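Local coordinates for protein putative isocitrate dehydrogenase, NAD-dependent (Methylococcus capsulatus, PDB 6LKY) that probably catalyses the NAD-dependent oxidative decarboxylation of isocitrate to 2-oxoglutarate, at residues H2-I7 and N61-K66; L6-G11 and W33-A38; E25-Q30 and P294-R299; T83-L88 and R116-G121. The protein carries 1 engineered substitution. One frame throughout, in Å; residues are numbered along the deposited sequence.

Interaction 1 of 4, residues H2-I7 and N61-K66; sequences HKITLI and NRICFK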
loop_
_atom_site.group_PDB
_atom_site.type_symbol
_atom_site.label_atom_id
_atom_site.label_comp_id
_atom_site.label_asym_id
_atom_site.label_seq_id
_atom_site.Cartn_x
_atom_site.Cartn_y
_atom_site.Cartn_z
ATOM N N HIS A 2 -30.516 15.710 18.625
ATOM C CA HIS A 2 -29.075 15.671 18.362
ATOM C C HIS A 2 -28.620 16.909 17.602
ATOM O O HIS A 2 -29.100 17.168 16.493
ATOM C CB HIS A 2 -28.699 14.428 17.562
ATOM C CG HIS A 2 -29.011 13.142 18.252
ATOM N ND1 HIS A 2 -28.283 12.681 19.329
ATOM C CD2 HIS A 2 -29.949 12.201 17.997
ATOM C CE1 HIS A 2 -28.770 11.516 19.717
ATOM N NE2 HIS A 2 -29.779 11.200 18.923
ATOM N N LYS A 3 -27.666 17.643 18.177
ATOM C CA LYS A 3 -27.031 18.773 17.514
ATOM C C LYS A 3 -25.656 18.349 16.994
ATOM O O LYS A 3 -24.777 17.982 17.783
ATOM C CB LYS A 3 -26.903 19.964 18.462
ATOM C CG LYS A 3 -26.389 21.209 17.765
ATOM C CD LYS A 3 -26.436 22.424 18.671
ATOM C CE LYS A 3 -26.044 23.659 17.899
ATOM N NZ LYS A 3 -25.881 24.833 18.793
ATOM N N ILE A 4 -25.457 18.456 15.678
ATOM C CA ILE A 4 -24.313 17.861 14.992
ATOM C C ILE A 4 -23.663 18.895 14.083
ATOM O O ILE A 4 -24.345 19.505 13.247
ATOM C CB ILE A 4 -24.745 16.638 14.167
ATOM C CG1 ILE A 4 -25.177 15.505 15.097
ATOM C CG2 ILE A 4 -23.640 16.224 13.182
ATOM C CD1 ILE A 4 -25.701 14.311 14.374
ATOM N N THR A 5 -22.343 19.075 14.220
ATOM C CA THR A 5 -21.632 19.986 13.326
ATOM C C THR A 5 -21.571 19.382 11.929
ATOM O O THR A 5 -21.296 18.190 11.778
ATOM C CB THR A 5 -20.223 20.273 13.850
ATOM O OG1 THR A 5 -20.307 20.916 15.128
ATOM C CG2 THR A 5 -19.449 21.173 12.877
ATOM N N LEU A 6 -21.879 20.189 10.912
ATOM C CA LEU A 6 -22.008 19.719 9.537
ATOM C C LEU A 6 -21.059 20.506 8.645
ATOM O O LEU A 6 -21.146 21.739 8.576
ATOM C CB LEU A 6 -23.450 19.870 9.045
ATOM C CG LEU A 6 -23.760 19.451 7.606
ATOM C CD1 LEU A 6 -23.607 17.943 7.470
ATOM C CD2 LEU A 6 -25.172 19.892 7.188
ATOM N N ILE A 7 -20.179 19.802 7.949
ATOM C CA ILE A 7 -19.179 20.423 7.091
ATOM C C ILE A 7 -19.362 19.893 5.675
ATOM O O ILE A 7 -18.996 18.758 5.371
ATOM C CB ILE A 7 -17.751 20.155 7.600
ATOM C CG1 ILE A 7 -17.583 20.683 9.034
ATOM C CG2 ILE A 7 -16.742 20.742 6.618
ATOM C CD1 ILE A 7 -16.221 20.366 9.670
ATOM N N ASN A 61 -20.416 20.507 20.272
ATOM C CA ASN A 61 -21.379 19.457 19.947
ATOM C C ASN A 61 -20.849 18.045 20.171
ATOM O O ASN A 61 -21.646 17.139 20.435
ATOM C CB ASN A 61 -21.844 19.601 18.499
ATOM C CG ASN A 61 -22.548 20.919 18.247
ATOM O OD1 ASN A 61 -23.046 21.555 19.181
ATOM N ND2 ASN A 61 -22.605 21.330 16.982
ATOM N N ARG A 62 -19.544 17.822 19.989
ATOM C CA ARG A 62 -18.832 16.554 20.175
ATOM C C ARG A 62 -19.075 15.589 19.017
ATOM O O ARG A 62 -18.479 14.509 19.015
ATOM C CB ARG A 62 -19.186 15.819 21.484
ATOM C CG ARG A 62 -18.982 16.606 22.786
ATOM C CD ARG A 62 -17.777 17.559 22.769
ATOM N NE ARG A 62 -16.464 16.910 22.883
ATOM C CZ ARG A 62 -15.317 17.569 23.064
ATOM N NH1 ARG A 62 -15.316 18.889 23.175
ATOM N NH2 ARG A 62 -14.169 16.913 23.154
ATOM N N ILE A 63 -19.934 15.920 18.052
ATOM C CA ILE A 63 -20.217 15.064 16.905
ATOM C C ILE A 63 -20.146 15.909 15.640
ATOM O O ILE A 63 -20.669 17.029 15.596
ATOM C CB ILE A 63 -21.595 14.375 17.013
ATOM C CG1 ILE A 63 -21.759 13.695 18.374
ATOM C CG2 ILE A 63 -21.776 13.360 15.897
ATOM C CD1 ILE A 63 -20.861 12.481 18.556
ATOM N N CYS A 64 -19.509 15.365 14.604
ATOM C CA CYS A 64 -19.294 16.095 13.366
ATOM C C CYS A 64 -19.484 15.160 12.182
ATOM O O CYS A 64 -19.061 14.002 12.212
ATOM C CB CYS A 64 -17.900 16.744 13.336
ATOM S SG CYS A 64 -17.548 17.706 11.850
ATOM N N PHE A 65 -20.164 15.668 11.164
ATOM C CA PHE A 65 -20.406 14.992 9.895
ATOM C C PHE A 65 -19.681 15.815 8.834
ATOM O O PHE A 65 -20.036 16.977 8.605
ATOM C CB PHE A 65 -21.906 14.917 9.635
ATOM C CG PHE A 65 -22.308 13.903 8.618
ATOM C CD1 PHE A 65 -21.805 12.613 8.660
ATOM C CD2 PHE A 65 -23.227 14.232 7.634
ATOM C CE1 PHE A 65 -22.205 11.677 7.717
ATOM C CE2 PHE A 65 -23.618 13.301 6.686
ATOM C CZ PHE A 65 -23.113 12.028 6.726
ATOM N N LYS A 66 -18.656 15.237 8.205
ATOM C CA LYS A 66 -17.685 16.018 7.442
ATOM C C LYS A 66 -17.534 15.462 6.033
ATOM O O LYS A 66 -17.164 14.300 5.854
ATOM C CB LYS A 66 -16.322 16.045 8.148
ATOM C CG LYS A 66 -15.315 16.988 7.488
ATOM C CD LYS A 66 -13.856 16.656 7.858
ATOM C CE LYS A 66 -13.482 15.227 7.506
ATOM N NZ LYS A 66 -13.358 14.951 6.038
HETATM O O HOH W 1 -23.433 24.363 19.745
#
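Thr-5 and Ile-7 join their backbones to Ile-63 and Phe-65 as neighbouring parallel strands. Thr-5 N donates to Ile-63 O (3.0 Å), Phe-65 N to Thr-5 O (2.8 Å) and Ile-7 N to Phe-65 O (2.9 Å), while the strand directions diverge by 32°.

Side-chain polar contacts flank this pairing. The carboxamide of Asn-61 crosses Thr-5 at about a right angle, and its ND2 gives a bent hydrogen bond (134°) to Thr-5 OG1 at 3.0 Å; OG1 is also bonded to Ser-57. An amide suits this place because its other end accepts: a water donates to Asn-61 OD1 at 2.9 Å and accepts from NZ of the extended Lys-3. An alanine at Asn-61 would probably leave Thr-5 OG1 without this donor and the lysine-bound water without its acceptor.

Apolar contacts line both faces of the sheet. Leu-6 lies beside Phe-65, its CD1 at the ring edge, 3.7 Å from Phe-65 CD2. On the Thr-5 face, Ile-7 CD1 rests on Cys-64 SG at 3.7 Å, and Ile-7 CB meets CG of Lys-66, whose bent chain takes NZ to Glu-260 and Asn-81 and touches bound NAD.

Strand 2-7 lies between strands 31-35 and 63-66, with Ile-4 and Phe-65 packed on helix 278-290 and Thr-5, Ile-7 and Cys-64 on helix 52-61.

Interaction 2 of 4, residues L6-G11 and W33-A38; sequences LIPGDG and WDTQSA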
loop_
_atom_site.group_PDB
_atom_site.type_symbol
_atom_site.label_atom_id
_atom_site.label_comp_id
_atom_site.label_asym_id
_atom_site.label_seq_id
_atom_site.Cartn_x
_atom_site.Cartn_y
_atom_site.Cartn_z
ATOM N N LEU A 6 -21.879 20.189 10.912
ATOM C CA LEU A 6 -22.008 19.719 9.537
ATOM C C LEU A 6 -21.059 20.506 8.645
ATOM O O LEU A 6 -21.146 21.739 8.576
ATOM C CB LEU A 6 -23.450 19.870 9.045
ATOM C CG LEU A 6 -23.760 19.451 7.606
ATOM C CD1 LEU A 6 -23.607 17.943 7.470
ATOM C CD2 LEU A 6 -25.172 19.892 7.188
ATOM N N ILE A 7 -20.179 19.802 7.949
ATOM C CA ILE A 7 -19.179 20.423 7.091
ATOM C C ILE A 7 -19.362 19.893 5.675
ATOM O O ILE A 7 -18.996 18.758 5.371
ATOM C CB ILE A 7 -17.751 20.155 7.600
ATOM C CG1 ILE A 7 -17.583 20.683 9.034
ATOM C CG2 ILE A 7 -16.742 20.742 6.618
ATOM C CD1 ILE A 7 -16.221 20.366 9.670
ATOM N N PRO A 8 -19.939 20.694 4.779
ATOM C CA PRO A 8 -20.184 20.201 3.408
ATOM C C PRO A 8 -18.920 19.843 2.643
ATOM O O PRO A 8 -18.943 18.917 1.823
ATOM C CB PRO A 8 -20.926 21.376 2.753
ATOM C CG PRO A 8 -21.524 22.135 3.928
ATOM C CD PRO A 8 -20.483 22.045 4.986
ATOM N N GLY A 9 -17.831 20.583 2.851
ATOM C CA GLY A 9 -16.553 20.215 2.259
ATOM C C GLY A 9 -16.341 20.716 0.839
ATOM O O GLY A 9 -16.928 21.710 0.400
ATOM N N ASP A 10 -15.492 19.992 0.108
ATOM C CA ASP A 10 -14.923 20.445 -1.153
ATOM C C ASP A 10 -15.297 19.504 -2.291
ATOM O O ASP A 10 -15.588 18.322 -2.081
ATOM C CB ASP A 10 -13.392 20.549 -1.046
ATOM C CG ASP A 10 -12.956 21.604 -0.046
ATOM O OD1 ASP A 10 -13.667 22.626 0.075
ATOM O OD2 ASP A 10 -11.917 21.409 0.627
ATOM N N GLY A 11 -15.246 20.036 -3.513
ATOM C CA GLY A 11 -15.455 19.209 -4.693
ATOM C C GLY A 11 -16.828 18.560 -4.665
ATOM O O GLY A 11 -17.861 19.241 -4.604
ATOM N N TRP A 33 -28.757 20.411 12.621
ATOM C CA TRP A 33 -27.468 20.574 11.951
ATOM C C TRP A 33 -26.864 21.948 12.233
ATOM O O TRP A 33 -27.528 22.979 12.079
ATOM C CB TRP A 33 -27.602 20.385 10.442
ATOM C CG TRP A 33 -28.146 19.080 10.030
ATOM C CD1 TRP A 33 -29.399 18.835 9.548
ATOM C CD2 TRP A 33 -27.466 17.820 10.041
ATOM N NE1 TRP A 33 -29.545 17.502 9.262
ATOM C CE2 TRP A 33 -28.375 16.852 9.557
ATOM C CE3 TRP A 33 -26.179 17.411 10.422
ATOM C CZ2 TRP A 33 -28.043 15.499 9.444
ATOM C CZ3 TRP A 33 -25.848 16.065 10.306
ATOM C CH2 TRP A 33 -26.779 15.125 9.822
ATOM N N ASP A 34 -25.592 21.957 12.610
ATOM C CA ASP A 34 -24.817 23.171 12.859
ATOM C C ASP A 34 -23.798 23.297 11.724
ATOM O O ASP A 34 -22.692 22.759 11.800
ATOM C CB ASP A 34 -24.156 23.082 14.225
ATOM C CG ASP A 34 -23.452 24.353 14.622
ATOM O OD1 ASP A 34 -23.407 25.299 13.801
ATOM O OD2 ASP A 34 -22.938 24.394 15.761
ATOM N N THR A 35 -24.188 23.997 10.661
ATOM C CA THR A 35 -23.381 24.057 9.450
ATOM C C THR A 35 -22.164 24.955 9.643
ATOM O O THR A 35 -22.289 26.114 10.055
ATOM C CB THR A 35 -24.228 24.554 8.281
ATOM O OG1 THR A 35 -25.249 23.591 8.014
ATOM C CG2 THR A 35 -23.372 24.725 7.024
ATOM N N GLN A 36 -20.985 24.410 9.330
ATOM C CA GLN A 36 -19.714 25.110 9.459
ATOM C C GLN A 36 -18.874 24.845 8.216
ATOM O O GLN A 36 -19.125 23.896 7.472
ATOM C CB GLN A 36 -18.957 24.661 10.714
ATOM C CG GLN A 36 -19.717 24.834 11.987
ATOM C CD GLN A 36 -19.832 26.284 12.387
ATOM O OE1 GLN A 36 -19.110 27.139 11.873
ATOM N NE2 GLN A 36 -20.744 26.570 13.313
ATOM N N SER A 37 -17.847 25.663 8.014
ATOM C CA SER A 37 -17.026 25.612 6.809
ATOM C C SER A 37 -15.599 25.167 7.132
ATOM O O SER A 37 -15.041 25.550 8.165
ATOM C CB SER A 37 -17.011 26.984 6.135
ATOM O OG SER A 37 -16.201 27.001 4.984
ATOM N N ALA A 38 -14.988 24.406 6.220
ATOM C CA ALA A 38 -13.611 23.953 6.400
ATOM C C ALA A 38 -13.010 23.643 5.039
ATOM O O ALA A 38 -13.726 23.490 4.046
ATOM C CB ALA A 38 -13.541 22.714 7.313
HETATM O O HOH W 2 -16.925 23.217 4.174
#
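Leu-6 lies obliquely across the side chain of Trp-33, its CB 3.9 Å from Trp-33 CE3 and its CD1 close to both CE3 and CZ3. CG of Leu-6 is anti to its backbone N (chi1 179°), and from it CD1 meets the six-membered ring while CD2 touches both Trp-33 CB and Thr-35 OG1, 3.8 Å from the latter. A branched leucine can therefore serve two residues of strand 31-35 at once. Trp-33 combines a broad apolar surface with an indole N-H, and NE1 is hydrogen-bonded to Glu-25.

The backbones meet as parallel strands. Leu-6 N donates to Asp-34 O (2.8 Å), and Gln-36 N donates to Leu-6 O (2.8 Å). This pairing closes a beta-alpha-beta unit: the chain leaves strand 2-7, runs through helix 13-26 and comes back alongside as strand 31-35.

Beyond the bridge the two chains separate slightly. Ile-7 CG2 touches Ala-38 CB at 3.8 Å, and Pro-8 CD sits 3.4 Å from Gln-36 O. Gln-36 folds back over its own strand to give NE2 to Asp-34 OD1 (3.0 Å). Farther on, one water accepts from both Gly-9 N and Ala-38 N; the backbone angles of Gly-9 would press a side chain against the preceding carbonyl oxygen, so glycine fits this turn. The carboxylate of Asp-10 turns to the backbone amides of Met-40, Ala-41 and Thr-70, close to Ser-265 of the NAD site.

Interaction 3 of 4, residues E25-Q30 and P294-R299; sequences EATGVQ and PDAARR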
loop_
_atom_site.group_PDB
_atom_site.type_symbol
_atom_site.label_atom_id
_atom_site.label_comp_id
_atom_site.label_asym_id
_atom_site.label_seq_id
_atom_site.Cartn_x
_atom_site.Cartn_y
_atom_site.Cartn_z
ATOM N N GLU A 25 -32.481 12.140 7.388
ATOM C CA GLU A 25 -33.764 12.675 7.809
ATOM C C GLU A 25 -34.888 11.728 7.432
ATOM O O GLU A 25 -35.904 11.674 8.134
ATOM C CB GLU A 25 -33.968 14.078 7.240
ATOM C CG GLU A 25 -33.339 15.144 8.149
ATOM C CD GLU A 25 -33.077 16.465 7.448
ATOM O OE1 GLU A 25 -33.385 16.567 6.240
ATOM O OE2 GLU A 25 -32.549 17.395 8.105
ATOM N N ALA A 26 -34.700 10.932 6.371
ATOM C CA ALA A 26 -35.738 9.980 6.004
ATOM C C ALA A 26 -35.965 8.935 7.088
ATOM O O ALA A 26 -37.044 8.340 7.131
ATOM C CB ALA A 26 -35.404 9.304 4.678
ATOM N N THR A 27 -34.983 8.705 7.969
ATOM C CA THR A 27 -35.151 7.702 9.018
ATOM C C THR A 27 -36.022 8.190 10.166
ATOM O O THR A 27 -36.447 7.374 10.989
ATOM C CB THR A 27 -33.798 7.286 9.602
ATOM O OG1 THR A 27 -33.226 8.408 10.286
ATOM C CG2 THR A 27 -32.850 6.810 8.517
ATOM N N GLY A 28 -36.279 9.494 10.248
ATOM C CA GLY A 28 -37.013 10.071 11.350
ATOM C C GLY A 28 -36.177 10.519 12.525
ATOM O O GLY A 28 -36.731 11.087 13.475
ATOM N N VAL A 29 -34.860 10.307 12.490
ATOM C CA VAL A 29 -34.002 10.791 13.564
ATOM C C VAL A 29 -33.985 12.315 13.568
ATOM O O VAL A 29 -33.982 12.965 12.514
ATOM C CB VAL A 29 -32.587 10.205 13.431
ATOM C CG1 VAL A 29 -31.755 10.554 14.648
ATOM C CG2 VAL A 29 -32.677 8.697 13.310
ATOM N N GLN A 30 -33.982 12.889 14.764
ATOM C CA GLN A 30 -34.054 14.332 14.951
ATOM C C GLN A 30 -32.649 14.916 15.036
ATOM O O GLN A 30 -31.915 14.634 15.989
ATOM C CB GLN A 30 -34.838 14.658 16.220
ATOM C CG GLN A 30 -36.141 13.885 16.350
ATOM C CD GLN A 30 -37.253 14.486 15.514
ATOM O OE1 GLN A 30 -37.826 15.516 15.875
ATOM N NE2 GLN A 30 -37.565 13.846 14.389
ATOM N N PRO A 294 -29.201 2.935 16.606
ATOM C CA PRO A 294 -28.762 1.766 15.818
ATOM C C PRO A 294 -29.779 1.275 14.807
ATOM O O PRO A 294 -29.394 0.779 13.739
ATOM C CB PRO A 294 -28.503 0.695 16.888
ATOM C CG PRO A 294 -29.298 1.130 18.081
ATOM C CD PRO A 294 -29.323 2.628 18.043
ATOM N N ASP A 295 -31.071 1.377 15.114
ATOM C CA ASP A 295 -32.080 0.894 14.179
ATOM C C ASP A 295 -32.112 1.743 12.911
ATOM O O ASP A 295 -32.209 1.211 11.798
ATOM C CB ASP A 295 -33.452 0.871 14.849
ATOM C CG ASP A 295 -34.549 0.558 13.871
ATOM O OD1 ASP A 295 -34.556 -0.582 13.352
ATOM O OD2 ASP A 295 -35.361 1.470 13.580
ATOM N N ALA A 296 -32.094 3.071 13.062
ATOM C CA ALA A 296 -31.986 3.960 11.908
ATOM C C ALA A 296 -30.727 3.675 11.091
ATOM O O ALA A 296 -30.763 3.695 9.852
ATOM C CB ALA A 296 -31.995 5.413 12.370
ATOM N N ALA A 297 -29.599 3.440 11.771
ATOM C CA ALA A 297 -28.363 3.075 11.078
ATOM C C ALA A 297 -28.547 1.800 10.257
ATOM O O ALA A 297 -28.142 1.726 9.086
ATOM C CB ALA A 297 -27.229 2.913 12.092
ATOM N N ARG A 298 -29.165 0.780 10.858
ATOM C CA ARG A 298 -29.356 -0.487 10.157
ATOM C C ARG A 298 -30.311 -0.324 8.979
ATOM O O ARG A 298 -30.134 -0.966 7.935
ATOM C CB ARG A 298 -29.864 -1.550 11.133
ATOM C CG ARG A 298 -28.787 -2.091 12.072
ATOM C CD ARG A 298 -29.300 -3.261 12.900
ATOM N NE ARG A 298 -30.190 -2.831 13.979
ATOM C CZ ARG A 298 -29.815 -2.672 15.248
ATOM N NH1 ARG A 298 -28.560 -2.908 15.613
ATOM N NH2 ARG A 298 -30.700 -2.277 16.155
ATOM N N ARG A 299 -31.331 0.529 9.133
ATOM C CA ARG A 299 -32.266 0.794 8.041
ATOM C C ARG A 299 -31.579 1.512 6.884
ATOM O O ARG A 299 -31.807 1.177 5.712
ATOM C CB ARG A 299 -33.463 1.598 8.560
ATOM C CG ARG A 299 -34.396 0.767 9.440
ATOM C CD ARG A 299 -35.406 1.621 10.205
ATOM N NE ARG A 299 -36.228 2.403 9.292
ATOM C CZ ARG A 299 -36.526 3.684 9.470
ATOM N NH1 ARG A 299 -36.089 4.314 10.550
ATOM N NH2 ARG A 299 -37.275 4.328 8.580
#
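The carbonyl oxygen of Thr-27 receives a nearly straight hydrogen bond (171°) from Arg-299 NH1 at 3.1 Å. The donor lies in the carbonyl plane on a lone pair, and the oxygen in turn sits at the guanidinium edge, so both flat groups are well aimed. Arg-299 gets there by a bend at chi3 (59°), which turns NE out of the line of the chain. Its NH2 is bonded to Val-337 O near the end of helix 326-337; one planar group thus serves two carbonyls, a task for which arginine is well suited. A positive charge beside these C-terminal ends of helices would probably be favoured electrostatically.

Ala-296, one turn earlier on the same helix, makes the apolar half. Its CB touches Thr-27 CB at 3.8 Å and Val-29 CG2 at 3.5 Å, the latter tighter than usual for two carbons, so the small alanine suits this close approach. Thr-27 keeps OG1 between its own backbone N and carbonyl carbon (chi1 66°), where it bonds to Ile-24 O and accepts a weak bond from Val-29 N at 3.3 Å. The hydroxyl therefore ties the turn to the helix before it.

Gly-28 N still bonds to Glu-25 O at 3.1 Å, but at its backbone angles a CB would press on the preceding carbonyl O, hence glycine. Glycine with positive phi is a common way for a helix to terminate; here it leads from helix 13-26 toward strand 31-35 of the beta-alpha-beta unit, fastened by helix 294-310.

Interaction 4 of 4, residues T83-L88 and R116-G121; sequences TLRQAL and RENTEG. Engineered in segment 83-88: Leu-88 (natural residue Phe). With CIT (citric acid), chain E.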
loop_
_atom_site.group_PDB
_atom_site.type_symbol
_atom_site.label_atom_id
_atom_site.label_comp_id
_atom_site.label_asym_id
_atom_site.label_seq_id
_atom_site.Cartn_x
_atom_site.Cartn_y
_atom_site.Cartn_z
ATOM N N THR A 83 -5.576 17.958 10.984
ATOM C CA THR A 83 -5.667 18.940 12.062
ATOM C C THR A 83 -6.883 18.677 12.943
ATOM O O THR A 83 -6.784 18.730 14.171
ATOM C CB THR A 83 -5.717 20.355 11.499
ATOM O OG1 THR A 83 -4.482 20.655 10.842
ATOM C CG2 THR A 83 -5.938 21.361 12.613
ATOM N N LEU A 84 -8.040 18.405 12.334
ATOM C CA LEU A 84 -9.236 18.080 13.112
ATOM C C LEU A 84 -9.007 16.837 13.970
ATOM O O LEU A 84 -9.265 16.853 15.180
ATOM C CB LEU A 84 -10.429 17.875 12.171
ATOM C CG LEU A 84 -11.549 18.917 12.007
ATOM C CD1 LEU A 84 -11.296 20.227 12.734
ATOM C CD2 LEU A 84 -11.806 19.167 10.545
ATOM N N ARG A 85 -8.512 15.747 13.356
ATOM C CA ARG A 85 -8.269 14.511 14.104
ATOM C C ARG A 85 -7.370 14.758 15.308
ATOM O O ARG A 85 -7.619 14.237 16.401
ATOM C CB ARG A 85 -7.631 13.449 13.198
ATOM C CG ARG A 85 -8.514 12.940 12.095
ATOM C CD ARG A 85 -7.712 12.327 10.964
ATOM N NE ARG A 85 -8.618 11.834 9.921
ATOM C CZ ARG A 85 -8.247 11.528 8.682
ATOM N NH1 ARG A 85 -6.978 11.659 8.315
ATOM N NH2 ARG A 85 -9.151 11.098 7.812
ATOM N N GLN A 86 -6.323 15.558 15.128
ATOM C CA GLN A 86 -5.363 15.785 16.208
ATOM C C GLN A 86 -5.876 16.773 17.251
ATOM O O GLN A 86 -5.685 16.554 18.452
ATOM C CB GLN A 86 -4.037 16.265 15.629
ATOM C CG GLN A 86 -3.363 15.185 14.794
ATOM C CD GLN A 86 -2.114 15.678 14.085
ATOM O OE1 GLN A 86 -1.905 16.876 13.930
ATOM N NE2 GLN A 86 -1.291 14.747 13.632
ATOM N N ALA A 87 -6.518 17.861 16.813
ATOM C CA ALA A 87 -7.049 18.864 17.737
ATOM C C ALA A 87 -8.155 18.287 18.619
ATOM O O ALA A 87 -8.303 18.692 19.777
ATOM C CB ALA A 87 -7.571 20.073 16.957
ATOM N N LEU A 88 -8.915 17.323 18.103
ATOM C CA LEU A 88 -9.987 16.696 18.860
ATOM C C LEU A 88 -9.579 15.359 19.468
ATOM O O LEU A 88 -10.429 14.681 20.046
ATOM C CB LEU A 88 -11.212 16.509 17.969
ATOM C CG LEU A 88 -11.765 17.826 17.431
ATOM C CD1 LEU A 88 -12.629 17.576 16.197
ATOM C CD2 LEU A 88 -12.532 18.506 18.539
ATOM N N ARG A 116 -6.948 2.320 12.243
ATOM C CA ARG A 116 -5.769 3.100 11.899
ATOM C C ARG A 116 -5.514 4.128 12.991
ATOM O O ARG A 116 -6.413 4.907 13.347
ATOM C CB ARG A 116 -5.927 3.788 10.525
ATOM C CG ARG A 116 -5.602 5.290 10.535
ATOM C CD ARG A 116 -4.948 5.836 9.286
ATOM N NE ARG A 116 -5.903 6.441 8.386
ATOM C CZ ARG A 116 -5.723 7.550 7.671
ATOM N NH1 ARG A 116 -4.614 8.275 7.763
ATOM N NH2 ARG A 116 -6.702 7.966 6.882
ATOM N N GLU A 117 -4.302 4.097 13.541
ATOM C CA GLU A 117 -3.844 5.176 14.402
ATOM C C GLU A 117 -3.945 6.497 13.651
ATOM O O GLU A 117 -3.512 6.612 12.503
ATOM C CB GLU A 117 -2.402 4.921 14.855
ATOM C CG GLU A 117 -2.012 5.677 16.128
ATOM C CD GLU A 117 -1.907 7.188 15.917
ATOM O OE1 GLU A 117 -1.311 7.612 14.892
ATOM O OE2 GLU A 117 -2.429 7.951 16.767
ATOM N N ASN A 118 -4.516 7.499 14.304
ATOM C CA ASN A 118 -5.056 8.641 13.599
ATOM C C ASN A 118 -4.366 9.945 13.941
ATOM O O ASN A 118 -4.733 10.978 13.373
ATOM C CB ASN A 118 -6.554 8.763 13.922
ATOM C CG ASN A 118 -7.393 9.208 12.738
ATOM O OD1 ASN A 118 -7.004 9.056 11.579
ATOM N ND2 ASN A 118 -8.583 9.729 13.032
ATOM N N THR A 119 -3.378 9.943 14.842
ATOM C CA THR A 119 -2.830 11.194 15.342
ATOM C C THR A 119 -1.324 11.364 15.175
ATOM O O THR A 119 -0.847 12.491 15.328
ATOM C CB THR A 119 -3.167 11.382 16.837
ATOM O OG1 THR A 119 -2.585 10.320 17.599
ATOM C CG2 THR A 119 -4.674 11.415 17.066
ATOM N N GLU A 120 -0.555 10.303 14.908
ATOM C CA GLU A 120 0.899 10.488 14.835
ATOM C C GLU A 120 1.504 9.727 13.647
ATOM O O GLU A 120 0.954 9.777 12.538
ATOM C CB GLU A 120 1.546 10.084 16.174
ATOM C CG GLU A 120 1.112 8.704 16.709
ATOM C CD GLU A 120 1.737 8.336 18.065
ATOM O OE1 GLU A 120 1.952 9.248 18.900
ATOM O OE2 GLU A 120 1.989 7.127 18.312
ATOM N N GLY A 121 2.634 9.038 13.842
ATOM C CA GLY A 121 3.295 8.389 12.710
ATOM C C GLY A 121 3.799 9.418 11.715
ATOM O O GLY A 121 4.309 10.481 12.094
HETATM C C1 CIT E . -7.829 10.527 4.531
HETATM O O1 CIT E . -8.787 10.348 5.306
HETATM O O2 CIT E . -7.380 9.541 3.900
HETATM C C2 CIT E . -7.228 11.911 4.387
HETATM C C3 CIT E . -5.766 11.859 3.973
HETATM O O7 CIT E . -5.677 11.423 2.604
HETATM C C4 CIT E . -5.075 13.201 4.127
HETATM C C5 CIT E . -5.810 14.300 3.415
HETATM O O3 CIT E . -6.189 15.292 4.062
HETATM O O4 CIT E . -6.020 14.235 2.182
HETATM C C6 CIT E . -5.001 10.888 4.839
HETATM O O5 CIT E . -5.441 10.633 5.985
HETATM O O6 CIT E . -3.946 10.355 4.411
HETATM O O HOH W 3 -4.882 10.722 10.197
#
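Arg-85 lays its extended chain across Asn-118 at about a right angle, its CG 3.3 Å from Asn-118 ND2 and its CD 3.4 Å from Asn-118 OD1. The methylenes thus ride over the amide, which Asn-93, Asn-251 and Leu-90 O hold by hydrogen bonds, and OD1 lies over one face of the guanidinium. Beyond it the charged end grips a citrate, probably from the crystallisation liquor: Arg-85 NH2 donates to citrate O1 at 2.6 Å and NH1 to citrate O5 at 3.0 Å. Arg-116, whose NH1 is also hydrogen-bonded to Asn-227, adds both its terminal nitrogens to the same O5, so three N-H groups converge on one carboxylate oxygen. That negative charge probably eases the repulsion between Arg-85 NH1 and Arg-116 NH2, 4.0 Å apart. An alanine in place of Arg-85 would probably deprive citrate O1 of its short bond and Glu-260 of one of its two positive partners, Lys-66 remaining, and uncover the amide of Asn-118.

Thr-119 meets the helix beside Arg-85. Its O accepts a weak bond from Gln-86 NE2 at 2.9 Å, while the main partner of that amide is Tyr-123 O. Glu-117 fixes the turn: OE2 takes Thr-119 N (2.9 Å) and the hydroxyl OG1, and OE1 takes Glu-120 N on its syn lone pair.

Arginines around a bound tricarboxylate are consistent with the isocitrate site of this family. Citrate is also held by Arg-95 of strand 92-98 and by Lys-174 of the second subunit. Helix 80-87 abuts the end of strand 111-117, with helix 52-61 against its Leu-84.

In the fold
Interactions 1 and 2, about 9 Å apart between centres, share strand 2-7 and knit three neighbouring parallel strands, in the order 31-35, 2-7, 63-66, at one end of the mixed sheet. Interaction 3, its centre about 16 Å from that of interaction 1, joins the end of helix 13-26 to helix 294-310, bringing a late part of the chain back to the first beta-alpha-beta unit. Interaction 4 follows interactions 1 and 2 in sequence and reaches the same sheet through strand 111-117. Lys-66 CD touches Leu-84 CD2, linking interactions 1 and 4. Interactions 1, 2 and 4 border bound NAD and interaction 4 also holds citrate, so three contacts frame the site; interaction 3 is remote from the cofactor.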